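Long-range contact in 52 protein (Murid herpesvirus 4, PDB 2H3R), which is of unknown function but belongs to the herpesvirus BLRF2 family and forms a dimer of largely helical subunits: residues S74-A79 against S87-L92. Sequence-based numbering, arbitrary orientation.
Sequences SRAAKA and SLLQSL
Leu88 reaches from helix 82-90 into the turn at the C-terminal side of helix 46-76, a compact example of two consecutive helices joined by apolar side chains, with no hydrogen bond between the two segments. Its CG lies anti to the backbone N (chi1 -179°), which sends both methyl groups across to residues 75-79. CD1 sits close to the backbone oxygen of Arg75, and CD2 lies 3.8 Å from the CA of Ala76 and 4.1 Å from its CB. The methyl of Ala79 comes to within 4.4 Å of CD1. Ala76 CB also meets the CD2 tip of Leu89 at 4.4 Å, so this one small methyl packs against two successive leucines.

Two long charged side chains add their aliphatic parts. Lys78 runs extended beyond CG and passes obliquely over the end of Leu88, its CE 3.6 Å from Leu88 CD1; the contact is thus made by methylenes and not by the ammonium group. Arg75 does the same farther along, laying its CD 4.0 Å from CD2 of Leu92 while its guanidinium group extends past that leucine.

A backbone bond shapes segment 74-79. A type I turn from Ala76 to Ala79, with Ala79 N bonded to Ala76 O at 2.9 Å, redirects the chain after the long helix and presents Ala79 to Leu88.

The contact therefore closes a helical hairpin: Ala76 and Ala79 also touch Leu85 earlier on helix 82-90, while Leu89 and Leu92 pack on Val72 of helix 46-76. The second subunit covers part of the contact, with its Ile53 against Ala76 and its Ser56 against Leu89, and backbone hydrogen bonds tie it to Leu92, just ahead of strand 93-99.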
loop_
_atom_site.group_PDB
_atom_site.type_symbol
_atom_site.label_atom_id
_atom_site.label_comp_id
_atom_site.label_asym_id
_atom_site.label_seq_id
_atom_site.Cartn_x
_atom_site.Cartn_y
_atom_site.Cartn_z
ATOM N N SER A 74 9.261 -1.073 -9.183
ATOM C CA SER A 74 10.645 -1.467 -8.970
ATOM C C SER A 74 11.027 -2.737 -9.745
ATOM O O SER A 74 12.061 -2.782 -10.412
ATOM C CB SER A 74 10.878 -1.693 -7.470
ATOM O OG SER A 74 12.210 -2.096 -7.189
ATOM N N ARG A 75 10.189 -3.770 -9.650
ATOM C CA ARG A 75 10.452 -5.042 -10.317
ATOM C C ARG A 75 10.157 -5.107 -11.813
ATOM O O ARG A 75 10.610 -6.026 -12.492
ATOM C CB ARG A 75 9.685 -6.160 -9.618
ATOM C CG ARG A 75 10.105 -6.339 -8.190
ATOM C CD ARG A 75 9.496 -7.555 -7.552
ATOM N NE ARG A 75 9.649 -7.498 -6.104
ATOM C CZ ARG A 75 9.239 -8.446 -5.268
ATOM N NH1 ARG A 75 8.648 -9.538 -5.731
ATOM N NH2 ARG A 75 9.405 -8.294 -3.959
ATOM N N ALA A 76 9.401 -4.148 -12.329
ATOM C CA ALA A 76 9.062 -4.144 -13.740
ATOM C C ALA A 76 10.043 -3.300 -14.522
ATOM O O ALA A 76 10.045 -3.326 -15.752
ATOM C CB ALA A 76 7.657 -3.599 -13.935
ATOM N N ALA A 77 10.876 -2.551 -13.804
ATOM C CA ALA A 77 11.851 -1.663 -14.430
ATOM C C ALA A 77 12.706 -2.311 -15.517
ATOM O O ALA A 77 13.012 -1.678 -16.528
ATOM C CB ALA A 77 12.748 -1.058 -13.371
ATOM N N LYS A 78 13.085 -3.570 -15.319
ATOM C CA LYS A 78 13.924 -4.254 -16.295
ATOM C C LYS A 78 13.227 -4.555 -17.624
ATOM O O LYS A 78 13.893 -4.709 -18.648
ATOM C CB LYS A 78 14.489 -5.545 -15.698
ATOM C CG LYS A 78 13.463 -6.598 -15.332
ATOM C CD LYS A 78 14.153 -7.895 -14.900
ATOM C CE LYS A 78 13.145 -8.962 -14.484
ATOM N NZ LYS A 78 13.790 -10.260 -14.109
ATOM N N ALA A 79 11.898 -4.640 -17.610
ATOM C CA ALA A 79 11.153 -4.919 -18.839
ATOM C C ALA A 79 11.336 -3.771 -19.836
ATOM O O ALA A 79 11.431 -2.601 -19.453
ATOM C CB ALA A 79 9.677 -5.135 -18.526
ATOM N N SER A 87 4.473 -10.068 -19.277
ATOM C CA SER A 87 4.927 -11.364 -18.807
ATOM C C SER A 87 5.412 -11.273 -17.361
ATOM O O SER A 87 5.051 -12.090 -16.520
ATOM C CB SER A 87 6.058 -11.860 -19.711
ATOM O OG SER A 87 6.776 -12.916 -19.105
ATOM N N LEU A 88 6.221 -10.262 -17.082
ATOM C CA LEU A 88 6.762 -10.058 -15.753
ATOM C C LEU A 88 5.676 -9.771 -14.718
ATOM O O LEU A 88 5.672 -10.351 -13.633
ATOM C CB LEU A 88 7.782 -8.915 -15.797
ATOM C CG LEU A 88 8.537 -8.504 -14.533
ATOM C CD1 LEU A 88 9.762 -7.700 -14.942
ATOM C CD2 LEU A 88 7.632 -7.697 -13.609
ATOM N N LEU A 89 4.760 -8.875 -15.055
ATOM C CA LEU A 89 3.687 -8.517 -14.138
ATOM C C LEU A 89 2.874 -9.730 -13.730
ATOM O O LEU A 89 2.650 -9.970 -12.548
ATOM C CB LEU A 89 2.760 -7.483 -14.782
ATOM C CG LEU A 89 3.371 -6.109 -15.050
ATOM C CD1 LEU A 89 2.457 -5.302 -15.968
ATOM C CD2 LEU A 89 3.602 -5.392 -13.728
ATOM N N GLN A 90 2.436 -10.497 -14.718
ATOM C CA GLN A 90 1.625 -11.675 -14.452
ATOM C C GLN A 90 2.275 -12.636 -13.460
ATOM O O GLN A 90 1.619 -13.129 -12.548
ATOM C CB GLN A 90 1.298 -12.378 -15.768
ATOM C CG GLN A 90 0.499 -11.495 -16.723
ATOM C CD GLN A 90 -0.257 -12.296 -17.763
ATOM O OE1 GLN A 90 -0.980 -11.735 -18.594
ATOM N NE2 GLN A 90 -0.101 -13.617 -17.723
ATOM N N SER A 91 3.569 -12.879 -13.631
ATOM C CA SER A 91 4.296 -13.784 -12.754
ATOM C C SER A 91 4.628 -13.198 -11.382
ATOM O O SER A 91 5.203 -13.888 -10.535
ATOM C CB SER A 91 5.584 -14.218 -13.439
ATOM O OG SER A 91 5.749 -13.512 -14.645
ATOM N N LEU A 92 4.264 -11.938 -11.163
ATOM C CA LEU A 92 4.536 -11.259 -9.897
ATOM C C LEU A 92 3.708 -11.697 -8.712
ATOM O O LEU A 92 2.481 -11.791 -8.793
ATOM C CB LEU A 92 4.318 -9.753 -10.026
ATOM C CG LEU A 92 5.382 -8.856 -10.628
ATOM C CD1 LEU A 92 4.979 -7.404 -10.373
ATOM C CD2 LEU A 92 6.734 -9.170 -10.001
#